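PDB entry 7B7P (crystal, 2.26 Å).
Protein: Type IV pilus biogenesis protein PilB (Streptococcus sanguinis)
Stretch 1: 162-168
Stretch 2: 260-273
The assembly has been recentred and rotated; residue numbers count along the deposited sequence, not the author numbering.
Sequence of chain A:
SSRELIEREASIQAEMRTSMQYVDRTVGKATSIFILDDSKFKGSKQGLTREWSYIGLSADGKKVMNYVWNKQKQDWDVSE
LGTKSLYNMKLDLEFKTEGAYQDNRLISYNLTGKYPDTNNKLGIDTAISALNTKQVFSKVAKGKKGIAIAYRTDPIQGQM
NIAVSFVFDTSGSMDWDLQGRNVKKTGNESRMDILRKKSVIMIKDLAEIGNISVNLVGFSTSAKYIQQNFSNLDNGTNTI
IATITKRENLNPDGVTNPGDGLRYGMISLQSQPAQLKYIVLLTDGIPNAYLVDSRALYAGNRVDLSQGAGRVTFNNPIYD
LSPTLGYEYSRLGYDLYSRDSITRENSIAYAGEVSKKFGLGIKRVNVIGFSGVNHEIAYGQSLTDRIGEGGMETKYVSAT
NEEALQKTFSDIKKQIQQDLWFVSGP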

ATOM      1  N   ILE A 162       6.999  -8.061   5.616  1.00 81.81           N
ATOM      2  CA  ILE A 162       5.805  -7.760   4.841  1.00 76.70           C
ATOM      3  C   ILE A 162       5.232  -9.063   4.304  1.00 74.90           C
ATOM      4  O   ILE A 162       5.953  -9.859   3.690  1.00 74.30           O
ATOM      5  N   ALA A 163       3.938  -9.271   4.513  1.00 70.98           N
ATOM      6  CA  ALA A 163       3.241 -10.408   3.940  1.00 70.08           C
ATOM      7  C   ALA A 163       2.211  -9.915   2.936  1.00 65.12           C
ATOM      8  O   ALA A 163       1.532  -8.913   3.170  1.00 65.73           O
ATOM      9  N   VAL A 164       2.117 -10.614   1.811  1.00 59.19           N
ATOM     10  CA  VAL A 164       1.200 -10.264   0.742  1.00 62.00           C
ATOM     11  C   VAL A 164       0.453 -11.525   0.364  1.00 65.18           C
ATOM     12  O   VAL A 164       1.067 -12.521  -0.022  1.00 66.87           O
ATOM     13  N   SER A 165      -0.862 -11.501   0.491  1.00 65.92           N
ATOM     14  CA  SER A 165      -1.667 -12.625   0.040  1.00 66.11           C
ATOM     15  C   SER A 165      -2.297 -12.262  -1.293  1.00 63.30           C
ATOM     16  O   SER A 165      -3.052 -11.283  -1.382  1.00 62.80           O
ATOM     17  N   PHE A 166      -1.964 -13.039  -2.320  1.00 60.99           N
ATOM     18  CA  PHE A 166      -2.575 -12.924  -3.630  1.00 60.36           C
ATOM     19  C   PHE A 166      -3.808 -13.797  -3.682  1.00 61.59           C
ATOM     20  O   PHE A 166      -3.736 -14.988  -3.366  1.00 59.61           O
ATOM     21  N   VAL A 167      -4.919 -13.223  -4.134  1.00 58.33           N
ATOM     22  CA  VAL A 167      -6.214 -13.887  -4.112  1.00 59.13           C
ATOM     23  C   VAL A 167      -6.822 -13.722  -5.494  1.00 62.00           C
ATOM     24  O   VAL A 167      -7.342 -12.651  -5.830  1.00 62.59           O
ATOM     25  N   PHE A 168      -6.771 -14.788  -6.297  1.00 62.72           N
ATOM     26  CA  PHE A 168      -7.001 -14.699  -7.731  1.00 60.90           C
ATOM     27  C   PHE A 168      -8.265 -15.444  -8.132  1.00 56.76           C
ATOM     28  O   PHE A 168      -8.418 -16.629  -7.832  1.00 60.92           O
ATOM     29  N   ASP A 260     -15.244 -15.909  -0.235  1.00 54.73           N
ATOM     30  CA  ASP A 260     -14.493 -17.067   0.249  1.00 54.23           C
ATOM     31  C   ASP A 260     -13.006 -16.908  -0.050  1.00 56.02           C
ATOM     32  O   ASP A 260     -12.158 -17.239   0.791  1.00 52.67           O
ATOM     33  N   GLY A 261     -12.664 -16.376  -1.228  1.00 54.55           N
ATOM     34  CA  GLY A 261     -11.266 -16.132  -1.515  1.00 54.07           C
ATOM     35  C   GLY A 261     -10.645 -15.197  -0.499  1.00 56.50           C
ATOM     36  O   GLY A 261      -9.525 -15.429  -0.021  1.00 56.64           O
ATOM     37  N   LEU A 262     -11.380 -14.133  -0.145  1.00 55.44           N
ATOM     38  CA  LEU A 262     -10.890 -13.150   0.808  1.00 56.42           C
ATOM     39  C   LEU A 262     -10.740 -13.763   2.191  1.00 57.70           C
ATOM     40  O   LEU A 262      -9.824 -13.399   2.946  1.00 56.89           O
ATOM     41  N   ARG A 263     -11.637 -14.689   2.541  1.00 55.51           N
ATOM     42  CA  ARG A 263     -11.534 -15.372   3.824  1.00 59.15           C
ATOM     43  C   ARG A 263     -10.232 -16.150   3.912  1.00 55.88           C
ATOM     44  O   ARG A 263      -9.491 -16.034   4.896  1.00 58.31           O
ATOM     45  N   TYR A 264      -9.933 -16.955   2.889  1.00 59.50           N
ATOM     46  CA  TYR A 264      -8.676 -17.699   2.907  1.00 55.82           C
ATOM     47  C   TYR A 264      -7.489 -16.745   2.972  1.00 59.80           C
ATOM     48  O   TYR A 264      -6.572 -16.935   3.778  1.00 59.94           O
ATOM     49  N   GLY A 265      -7.515 -15.687   2.155  1.00 57.26           N
ATOM     50  CA  GLY A 265      -6.435 -14.720   2.182  1.00 52.10           C
ATOM     51  C   GLY A 265      -6.215 -14.120   3.548  1.00 55.88           C
ATOM     52  O   GLY A 265      -5.100 -14.131   4.069  1.00 57.02           O
ATOM     53  N   MET A 266      -7.285 -13.608   4.165  1.00 56.99           N
ATOM     54  CA  MET A 266      -7.113 -12.864   5.413  1.00 60.92           C
ATOM     55  C   MET A 266      -6.719 -13.770   6.578  1.00 60.30           C
ATOM     56  O   MET A 266      -5.928 -13.360   7.442  1.00 59.00           O
ATOM     57  N   ILE A 267      -7.281 -14.981   6.665  1.00 59.35           N
ATOM     58  CA  ILE A 267      -6.904 -15.802   7.815  1.00 64.47           C
ATOM     59  C   ILE A 267      -5.460 -16.264   7.687  1.00 60.62           C
ATOM     60  O   ILE A 267      -4.722 -16.285   8.676  1.00 63.35           O
ATOM     61  N   SER A 268      -5.009 -16.592   6.470  1.00 64.07           N
ATOM     62  CA  SER A 268      -3.592 -16.931   6.311  1.00 64.16           C
ATOM     63  C   SER A 268      -2.690 -15.741   6.647  1.00 65.39           C
ATOM     64  O   SER A 268      -1.596 -15.926   7.178  1.00 69.22           O
ATOM     65  N   LEU A 269      -3.152 -14.515   6.402  1.00 65.25           N
ATOM     66  CA  LEU A 269      -2.369 -13.344   6.787  1.00 67.32           C
ATOM     67  C   LEU A 269      -2.346 -13.160   8.304  1.00 70.98           C
ATOM     68  O   LEU A 269      -1.343 -12.695   8.872  1.00 63.23           O
ATOM     69  N   GLN A 270      -3.444 -13.505   8.981  1.00 65.10           N
ATOM     70  CA  GLN A 270      -3.464 -13.379  10.432  1.00 67.41           C
ATOM     71  C   GLN A 270      -2.377 -14.224  11.089  1.00 65.88           C
ATOM     72  O   GLN A 270      -1.849 -13.848  12.142  1.00 67.73           O
ATOM     73  N   SER A 271      -2.005 -15.335  10.473  1.00 62.54           N
ATOM     74  CA  SER A 271      -1.034 -16.244  11.049  1.00 68.86           C
ATOM     75  C   SER A 271       0.394 -15.922  10.644  1.00 71.44           C
ATOM     76  O   SER A 271       1.298 -16.682  10.983  1.00 74.89           O
ATOM     77  N   GLN A 272       0.618 -14.835   9.917  1.00 71.08           N
ATOM     78  CA  GLN A 272       1.968 -14.422   9.560  1.00 72.44           C
ATOM     79  C   GLN A 272       2.441 -13.322  10.490  1.00 77.41           C
ATOM     80  O   GLN A 272       1.635 -12.485  10.921  1.00 82.03           O
ATOM     81  N   PRO A 273       3.732 -13.307  10.835  1.00 80.03           N
ATOM     82  CA  PRO A 273       4.210 -12.343  11.842  1.00 79.35           C
ATOM     83  C   PRO A 273       4.400 -10.930  11.316  1.00 85.03           C
ATOM     84  O   PRO A 273       4.412  -9.995  12.131  1.00 87.64           O
TER

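The helix meets the strand through two glycines, Gly261 and Gly265, one turn apart, and this bare surface lets the backbones come unusually close. The CA atoms of Ser165 and Gly265 lie 5.6 Å apart, those of Val167 and Gly261 6.1 Å, and the axes approach to 8.4 Å while running nearly antiparallel, at 165°. Neither glycine could carry a CB comfortably here. An ideally placed CB on Gly265 would fall 2.9 Å from Val167 CG2, a clash, and 3.4 Å from Ser165 OG; one on Gly261 would sit a tight 3.0 Å from Val167 CG1.

The strand alternates in the usual way. Ala163, Ser165 and Val167 direct their CA-to-CB bonds toward the helix, whereas the side chains of Ile162, Val164 and Phe166 point away. Because the chains run in opposing directions, successive inward residues of the strand meet progressively earlier parts of the second stretch.

Val167, in the t rotamer (chi1 174°), fills the space beside the two glycines. Its CG1 lies 3.6 Å from Gly261 O and 4.1 Å from Leu262 N, while CG2 approaches Gly265 CA at 4.0 Å. The valine therefore packs against helix backbone rather than against side chains; Leu262 itself points away in a t,p rotamer, with Leu262 CB 5.5 Å from Val167 CG1.

Ser165, also t (chi1 -174°), occupies the middle of the interface. Its OG rests 3.5 Å from Gly265 CA, and its CB lies 3.8 Å from Leu269 CG, so this small residue bridges the glycine surface and the first large side chain that the helix presents to the strand. The hydroxyls of Ser165 and Ser268 are neighbours, but the 4.0 Å between Ser165 OG and Ser268 OG is too long for a hydrogen bond. Each has other partners: Ser268, in the p rotamer, donates from OG to Gly265 O at 2.9 Å, folding its hydroxyl back onto the preceding turn, and Ser165 OG is hydrogen-bonded elsewhere in the structure. No hydrogen bond joins the two stretches, and their contact rests on close packing.

Toward the end of the helix, Leu269 adopts m,t (chi1 -80°, chi2 177°) and reaches over the start of the strand. Its CD2 makes an apolar contact with Ala163 CB at 3.7 Å and lies 4.3 Å from Val164 N. The small alanine is covered further by Gln272, beyond the helix, whose CB is 4.1 Å from Ala163 CB.

Charged groups keep clear of the interface. Arg263 forms a salt bridge with Asp260 within the helix, with Arg263 NH2 2.9 Å and Arg263 NE 3.0 Å from Asp260 OD1, and both side chains lie well away from the strand. The buried area is modest, 304 Å² over both sides, and comes mainly from Ala163, Ser165, Val167 and Leu269 with the two glycines.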

ATOM      1  CB  ILE A 162       6.111  -6.796   3.679  1.00 76.79           C
ATOM      2  CG1 ILE A 162       6.476  -5.405   4.207  1.00 79.03           C
ATOM      3  CG2 ILE A 162       4.943  -6.745   2.716  1.00 67.32           C
ATOM      4  CD1 ILE A 162       7.065  -4.477   3.131  1.00 82.43           C
ATOM      5  CB  ALA A 163       2.563 -11.243   5.020  1.00 66.26           C
ATOM      6  CB  VAL A 164       1.922  -9.683  -0.487  1.00 66.58           C
ATOM      7  CG1 VAL A 164       0.906  -9.349  -1.570  1.00 63.95           C
ATOM      8  CG2 VAL A 164       2.743  -8.450  -0.109  1.00 65.20           C
ATOM      9  CB  SER A 165      -2.743 -13.014   1.057  1.00 59.16           C
ATOM     10  OG  SER A 165      -3.385 -14.195   0.596  1.00 58.18           O
ATOM     11  CB  PHE A 166      -1.600 -13.354  -4.726  1.00 67.24           C
ATOM     12  CG  PHE A 166      -0.534 -12.342  -4.997  1.00 67.41           C
ATOM     13  CD1 PHE A 166      -0.805 -11.221  -5.772  1.00 62.39           C
ATOM     14  CD2 PHE A 166       0.729 -12.493  -4.455  1.00 68.64           C
ATOM     15  CE1 PHE A 166       0.184 -10.263  -6.008  1.00 70.66           C
ATOM     16  CE2 PHE A 166       1.719 -11.555  -4.694  1.00 73.69           C
ATOM     17  CZ  PHE A 166       1.447 -10.437  -5.463  1.00 73.33           C
ATOM     18  CB  VAL A 167      -7.131 -13.334  -3.015  1.00 57.28           C
ATOM     19  CG1 VAL A 167      -8.522 -13.951  -3.103  1.00 56.55           C
ATOM     20  CG2 VAL A 167      -6.508 -13.606  -1.670  1.00 52.48           C
ATOM     21  CB  PHE A 168      -5.802 -15.251  -8.511  1.00 62.48           C
ATOM     22  CG  PHE A 168      -4.573 -14.366  -8.488  1.00 62.65           C
ATOM     23  CD1 PHE A 168      -4.609 -13.082  -7.976  1.00 64.78           C
ATOM     24  CD2 PHE A 168      -3.375 -14.833  -9.015  1.00 70.49           C
ATOM     25  CE1 PHE A 168      -3.474 -12.282  -7.969  1.00 66.63           C
ATOM     26  CE2 PHE A 168      -2.248 -14.051  -9.014  1.00 66.73           C
ATOM     27  CZ  PHE A 168      -2.290 -12.772  -8.498  1.00 67.71           C
ATOM     28  CB  ASP A 260     -15.046 -18.379  -0.329  1.00 58.21           C
ATOM     29  CG  ASP A 260     -14.681 -19.615   0.537  1.00 59.69           C
ATOM     30  OD1 ASP A 260     -14.408 -19.472   1.744  1.00 58.30           O
ATOM     31  OD2 ASP A 260     -14.625 -20.743   0.002  1.00 62.79           O
ATOM     32  CB  LEU A 262     -11.840 -11.945   0.847  1.00 54.48           C
ATOM     33  CG  LEU A 262     -11.360 -10.781   1.731  1.00 57.97           C
ATOM     34  CD1 LEU A 262     -10.111 -10.097   1.133  1.00 59.57           C
ATOM     35  CD2 LEU A 262     -12.464  -9.769   1.959  1.00 54.42           C
ATOM     36  CB  ARG A 263     -12.742 -16.297   4.036  1.00 58.19           C
ATOM     37  CG  ARG A 263     -12.671 -17.111   5.337  1.00 57.33           C
ATOM     38  CD  ARG A 263     -14.017 -17.773   5.645  1.00 58.70           C
ATOM     39  NE  ARG A 263     -14.400 -18.807   4.671  1.00 62.45           N
ATOM     40  CZ  ARG A 263     -14.935 -19.978   5.026  1.00 65.33           C
ATOM     41  NH1 ARG A 263     -15.128 -20.246   6.317  1.00 58.81           N
ATOM     42  NH2 ARG A 263     -15.275 -20.875   4.111  1.00 59.84           N
ATOM     43  CB  TYR A 264      -8.572 -18.583   1.680  1.00 55.30           C
ATOM     44  CG  TYR A 264      -9.333 -19.898   1.766  1.00 62.34           C
ATOM     45  CD1 TYR A 264     -10.680 -19.925   2.114  1.00 59.97           C
ATOM     46  CD2 TYR A 264      -8.711 -21.107   1.454  1.00 59.99           C
ATOM     47  CE1 TYR A 264     -11.382 -21.107   2.161  1.00 62.61           C
ATOM     48  CE2 TYR A 264      -9.406 -22.301   1.502  1.00 57.08           C
ATOM     49  CZ  TYR A 264     -10.741 -22.294   1.852  1.00 63.91           C
ATOM     50  OH  TYR A 264     -11.462 -23.466   1.908  1.00 68.00           O
ATOM     51  CB  MET A 266      -8.384 -12.083   5.757  1.00 55.29           C
ATOM     52  CG  MET A 266      -8.692 -10.965   4.770  1.00 58.62           C
ATOM     53  SD  MET A 266     -10.011  -9.901   5.348  1.00 60.77           S
ATOM     54  CE  MET A 266      -9.675  -8.386   4.410  1.00 54.06           C
ATOM     55  CB  ILE A 267      -7.865 -16.988   8.049  1.00 64.23           C
ATOM     56  CG1 ILE A 267      -7.537 -17.638   9.400  1.00 70.11           C
ATOM     57  CG2 ILE A 267      -7.762 -18.034   6.986  1.00 60.96           C
ATOM     58  CD1 ILE A 267      -8.673 -18.480   9.979  1.00 69.60           C
ATOM     59  CB  SER A 268      -3.313 -17.447   4.900  1.00 63.24           C
ATOM     60  OG  SER A 268      -3.358 -16.413   3.934  1.00 65.06           O
ATOM     61  CB  LEU A 269      -2.933 -12.092   6.108  1.00 62.80           C
ATOM     62  CG  LEU A 269      -2.579 -11.819   4.648  1.00 64.88           C
ATOM     63  CD1 LEU A 269      -3.338 -10.568   4.213  1.00 61.17           C
ATOM     64  CD2 LEU A 269      -1.056 -11.635   4.449  1.00 62.76           C
ATOM     65  CB  GLN A 270      -4.837 -13.761  10.985  1.00 69.47           C
ATOM     66  CG  GLN A 270      -5.954 -12.765  10.710  1.00 68.68           C
ATOM     67  CD  GLN A 270      -5.659 -11.353  11.200  1.00 69.92           C
ATOM     68  OE1 GLN A 270      -6.193 -10.380  10.655  1.00 73.84           O
ATOM     69  NE2 GLN A 270      -4.852 -11.231  12.247  1.00 72.61           N
ATOM     70  CB  SER A 271      -1.371 -17.678  10.652  1.00 67.94           C
ATOM     71  OG  SER A 271      -0.774 -17.984   9.405  1.00 81.34           O
ATOM     72  CB  GLN A 272       2.027 -13.924   8.117  1.00 74.69           C
ATOM     73  CG  GLN A 272       1.900 -15.043   7.112  1.00 74.79           C
ATOM     74  CD  GLN A 272       3.053 -16.027   7.209  1.00 74.91           C
ATOM     75  OE1 GLN A 272       4.210 -15.633   7.161  1.00 76.52           O
ATOM     76  NE2 GLN A 272       2.740 -17.309   7.351  1.00 77.88           N
ATOM     77  CB  PRO A 273       5.553 -12.942  12.303  1.00 80.87           C
ATOM     78  CG  PRO A 273       5.670 -14.271  11.646  1.00 74.89           C
ATOM     79  CD  PRO A 273       4.770 -14.280  10.458  1.00 73.31           C
TER